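Local structure of beta subunit of photoactivated adenylyl cyclase (Beggiatoa sp. PS, 5MBC) at the interface of chains A and B. The protein is a light-regulated adenylyl cyclase that makes cyclic AMP from ATP, with a flavin-binding BLUF domain as its blue-light sensor. Residues are numbered along the deposited sequence; one frame, centred on the assembly and turned at random. Chains: chain A/B, Beta subunit of photoactivated adenylyl cyclase.

Contact 1: the interface of chains A and B. Residues chain A 9, 44, 51, 53, 80; chain B 114-115, 118.
B:Leu115 meets A:Val9, A:Phe51 and A:Ile53 with the two branches of its isobutyl group, a compact case of a helix side chain packing onto a sheet. The leucine projects from helix 110-128 of chain B; its partners lie on strands 5-14 and 49-55 of the BLUF domain of chain A. Its CD2 methyl sits 3.6 Å from CG1 of A:Val9 and also touches the end of A:Ile53, whose CD1 is 3.8 Å from it. The other methyl, CD1, rests against the root of A:Phe51 instead of its ring rim, 3.6 Å from that residue's CB. A:Ile53 and B:Leu115 run past one another in opposite senses, while A:Val9 is crossed at a slant. In A:Val9, CG1 points away from the backbone N (chi1 -176°), which carries this methyl to the leucine. About 69 Å² of B:Leu115 is hidden by chain A. An alanine here would probably open a gap among A:Val9, A:Ile53 and the base of A:Phe51, leaving their methyl and methylene groups without the partner that joins them.

Further out the packing thins. CB of A:Leu44 approaches CD1 of B:Leu115 at 4.3 Å, and the A:Leu44 carbonyl carbon lies at the edge of the A:Phe51 ring, in its plane, bringing strand 40-46 alongside the aromatic group. Almost one helical turn beyond B:Leu115, B:Thr118 turns its CG2 methyl to CB of A:Leu80, 4.2 Å away. Its hydroxyl is occupied within its own helix: OG1 donates to the carbonyl O of B:Ser114 at 2.9 Å, tilted 30° from the carbonyl plane.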
loop_
_atom_site.group_PDB
_atom_site.type_symbol
_atom_site.label_atom_id
_atom_site.label_comp_id
_atom_site.label_asym_id
_atom_site.label_seq_id
_atom_site.Cartn_x
_atom_site.Cartn_y
_atom_site.Cartn_z
ATOM N N VAL A 9 6.536 20.879 -9.909
ATOM C CA VAL A 9 6.772 21.075 -8.486
ATOM C C VAL A 9 7.314 19.772 -7.920
ATOM O O VAL A 9 6.763 18.699 -8.193
ATOM C CB VAL A 9 5.490 21.493 -7.738
ATOM C CG1 VAL A 9 5.801 21.776 -6.278
ATOM C CG2 VAL A 9 4.843 22.701 -8.403
ATOM N N LEU A 44 11.864 26.839 -1.745
ATOM C CA LEU A 44 11.629 26.904 -0.311
ATOM C C LEU A 44 12.305 25.723 0.373
ATOM O O LEU A 44 12.374 24.621 -0.182
ATOM C CB LEU A 44 10.127 26.915 -0.005
ATOM C CG LEU A 44 9.688 27.366 1.390
ATOM C CD1 LEU A 44 8.408 28.179 1.298
ATOM C CD2 LEU A 44 9.493 26.175 2.313
ATOM N N PHE A 51 11.593 22.541 -1.289
ATOM C CA PHE A 51 10.406 22.728 -2.112
ATOM C C PHE A 51 10.780 23.655 -3.255
ATOM O O PHE A 51 11.291 24.753 -3.016
ATOM C CB PHE A 51 9.242 23.339 -1.320
ATOM C CG PHE A 51 8.942 22.648 -0.019
ATOM C CD1 PHE A 51 9.714 22.889 1.106
ATOM C CD2 PHE A 51 7.861 21.789 0.091
ATOM C CE1 PHE A 51 9.432 22.267 2.307
ATOM C CE2 PHE A 51 7.575 21.166 1.292
ATOM C CZ PHE A 51 8.360 21.406 2.400
ATOM N N ILE A 53 9.431 25.138 -7.252
ATOM C CA ILE A 53 8.551 25.245 -8.408
ATOM C C ILE A 53 9.377 25.786 -9.565
ATOM O O ILE A 53 10.132 26.750 -9.396
ATOM C CB ILE A 53 7.343 26.152 -8.115
ATOM C CG1 ILE A 53 6.573 25.636 -6.896
ATOM C CG2 ILE A 53 6.431 26.242 -9.329
ATOM C CD1 ILE A 53 5.427 26.530 -6.474
ATOM N N LEU A 80 5.920 16.221 -7.628
ATOM C CA LEU A 80 4.540 16.085 -7.180
ATOM C C LEU A 80 3.521 16.479 -8.237
ATOM O O LEU A 80 2.410 15.938 -8.245
ATOM C CB LEU A 80 4.307 16.934 -5.929
ATOM C CG LEU A 80 5.121 16.570 -4.688
ATOM C CD1 LEU A 80 4.903 17.604 -3.603
ATOM C CD2 LEU A 80 4.743 15.185 -4.194
ATOM N N SER B 114 0.520 27.990 -2.468
ATOM C CA SER B 114 0.455 27.068 -3.598
ATOM C C SER B 114 1.062 25.716 -3.246
ATOM O O SER B 114 0.565 24.673 -3.687
ATOM C CB SER B 114 1.163 27.673 -4.809
ATOM O OG SER B 114 1.193 26.758 -5.891
ATOM N N LEU B 115 2.136 25.712 -2.454
ATOM C CA LEU B 115 2.756 24.450 -2.066
ATOM C C LEU B 115 1.884 23.686 -1.079
ATOM O O LEU B 115 1.799 22.456 -1.145
ATOM C CB LEU B 115 4.141 24.705 -1.478
ATOM C CG LEU B 115 5.183 25.166 -2.495
ATOM C CD1 LEU B 115 6.479 25.515 -1.805
ATOM C CD2 LEU B 115 5.411 24.093 -3.541
ATOM N N THR B 118 -0.716 21.954 -3.108
ATOM C CA THR B 118 -0.170 20.877 -3.929
ATOM C C THR B 118 0.168 19.650 -3.090
ATOM O O THR B 118 -0.150 18.520 -3.477
ATOM C CB THR B 118 1.068 21.366 -4.684
ATOM O OG1 THR B 118 0.700 22.431 -5.569
ATOM C CG2 THR B 118 1.686 20.233 -5.496
#

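Contact 2: the interface of chains A and B. Residues chain A 118-119, 122; chain B 9, 11, 51, 80, 116, 120.
A:Ile119 inserts its ethyl branch between B:Phe51, B:Leu80, B:Leu116 and B:Thr120, illustrating how one aliphatic side chain can join a sheet and a helix of its partner. The dense part of the contact gathers round its terminal methyl. CD1 meets the rim of the B:Phe51 ring in plane, 3.5 Å from CE2, with the two side chains at about a right angle. The same methyl lies 3.3 Å from OG1 of B:Thr120, and it also reaches CD1 of B:Leu116 at 3.9 Å. With chi2 at -179° the ethyl branch is fully extended, which takes CD1 into this cluster while CG1 stays behind against CD1 of B:Leu80, 3.7 Å away. The B:Thr120 hydroxyl has a role of its own: it donates to the carbonyl O of B:Leu116, a bond that would help fix which way the threonine faces the isoleucine.

Towards B:Val9 and the outer part of B:Leu80 the fit relaxes. A:Thr118 and B:Val9 approach tip to tip, CG2 to CG1 at 3.8 Å. OG of A:Ser122 lies 4.1 Å from CD2 of B:Leu80; with chi1 at 178° it points away from its backbone N and towards water 1. Here a water bridges the chains: water 1 lies 2.6 Å from OG of A:Ser122 and 2.9 Å from the backbone O of B:Leu80.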
loop_
_atom_site.group_PDB
_atom_site.type_symbol
_atom_site.label_atom_id
_atom_site.label_comp_id
_atom_site.label_asym_id
_atom_site.label_seq_id
_atom_site.Cartn_x
_atom_site.Cartn_y
_atom_site.Cartn_z
ATOM N N THR A 118 3.875 19.745 8.649
ATOM C CA THR A 118 3.206 18.534 9.114
ATOM C C THR A 118 2.717 17.687 7.945
ATOM O O THR A 118 2.912 16.465 7.926
ATOM C CB THR A 118 2.042 18.899 10.037
ATOM O OG1 THR A 118 2.547 19.532 11.219
ATOM C CG2 THR A 118 1.256 17.656 10.430
ATOM N N ILE A 119 2.085 18.318 6.951
ATOM C CA ILE A 119 1.529 17.558 5.836
ATOM C C ILE A 119 2.637 17.008 4.945
ATOM O O ILE A 119 2.507 15.912 4.385
ATOM C CB ILE A 119 0.538 18.433 5.045
ATOM C CG1 ILE A 119 -0.592 18.898 5.962
ATOM C CG2 ILE A 119 -0.025 17.674 3.852
ATOM C CD1 ILE A 119 -1.628 19.743 5.272
ATOM N N SER A 122 4.212 14.058 6.768
ATOM C CA SER A 122 3.267 12.953 6.649
ATOM C C SER A 122 3.244 12.406 5.228
ATOM O O SER A 122 3.113 11.194 5.023
ATOM C CB SER A 122 1.871 13.405 7.073
ATOM O OG SER A 122 0.926 12.358 6.923
ATOM N N VAL B 9 -3.693 17.925 14.870
ATOM C CA VAL B 9 -3.859 18.615 13.597
ATOM C C VAL B 9 -4.469 17.625 12.615
ATOM O O VAL B 9 -3.988 16.494 12.486
ATOM C CB VAL B 9 -2.531 19.189 13.059
ATOM C CG1 VAL B 9 -1.441 18.131 13.048
ATOM C CG2 VAL B 9 -2.730 19.776 11.668
ATOM N N ILE B 11 -6.842 17.189 8.688
ATOM C CA ILE B 11 -7.387 17.732 7.453
ATOM C C ILE B 11 -8.686 17.001 7.151
ATOM O O ILE B 11 -8.875 15.843 7.536
ATOM C CB ILE B 11 -6.403 17.611 6.269
ATOM C CG1 ILE B 11 -6.009 16.150 6.044
ATOM C CG2 ILE B 11 -5.175 18.476 6.508
ATOM C CD1 ILE B 11 -5.122 15.937 4.840
ATOM N N PHE B 51 -8.313 22.684 7.357
ATOM C CA PHE B 51 -7.103 22.456 8.138
ATOM C C PHE B 51 -7.347 23.021 9.527
ATOM O O PHE B 51 -7.703 24.195 9.661
ATOM C CB PHE B 51 -5.871 23.136 7.518
ATOM C CG PHE B 51 -5.639 22.805 6.068
ATOM C CD1 PHE B 51 -6.397 23.404 5.075
ATOM C CD2 PHE B 51 -4.633 21.929 5.696
ATOM C CE1 PHE B 51 -6.177 23.115 3.742
ATOM C CE2 PHE B 51 -4.408 21.638 4.363
ATOM C CZ PHE B 51 -5.180 22.231 3.387
ATOM N N LEU B 80 -3.634 14.007 11.269
ATOM C CA LEU B 80 -2.294 13.770 10.745
ATOM C C LEU B 80 -1.259 13.576 11.843
ATOM O O LEU B 80 -0.325 12.783 11.674
ATOM C CB LEU B 80 -1.871 14.934 9.849
ATOM C CG LEU B 80 -2.790 15.290 8.681
ATOM C CD1 LEU B 80 -2.499 16.701 8.208
ATOM C CD2 LEU B 80 -2.619 14.297 7.543
ATOM N N LEU B 116 1.228 24.398 -0.158
ATOM C CA LEU B 116 0.338 23.735 0.791
ATOM C C LEU B 116 -0.799 23.021 0.073
ATOM O O LEU B 116 -1.164 21.897 0.436
ATOM C CB LEU B 116 -0.216 24.748 1.793
ATOM C CG LEU B 116 -1.208 24.187 2.817
ATOM C CD1 LEU B 116 -0.539 23.144 3.702
ATOM C CD2 LEU B 116 -1.815 25.301 3.656
ATOM N N THR B 120 -0.979 18.891 -0.040
ATOM C CA THR B 120 -2.160 18.334 0.614
ATOM C C THR B 120 -3.008 17.538 -0.370
ATOM O O THR B 120 -3.473 16.439 -0.047
ATOM C CB THR B 120 -2.989 19.443 1.259
ATOM O OG1 THR B 120 -2.138 20.273 2.061
ATOM C CG2 THR B 120 -4.072 18.847 2.144
HETATM O O HOH W 1 0.991 11.493 9.392
#

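The C-alpha centres of contacts 1 and 2 are about 14 Å apart. Val9, Phe51, Leu80 and Thr118 serve in both, with the chains exchanged, as a two-fold interface requires. Helix 110-128 of chain B joins the two patches: in contact 1 it lies on the BLUF sheet of chain A, and in contact 2 it meets helix 110-129 of chain A, which itself lies on the BLUF sheet of chain B. Symmetry is not exact in detail, since chi1 of Val9 is -176° in chain A and 51° in chain B. Class III cyclases work as dimers, and helices packed between both sensor domains may help couple them.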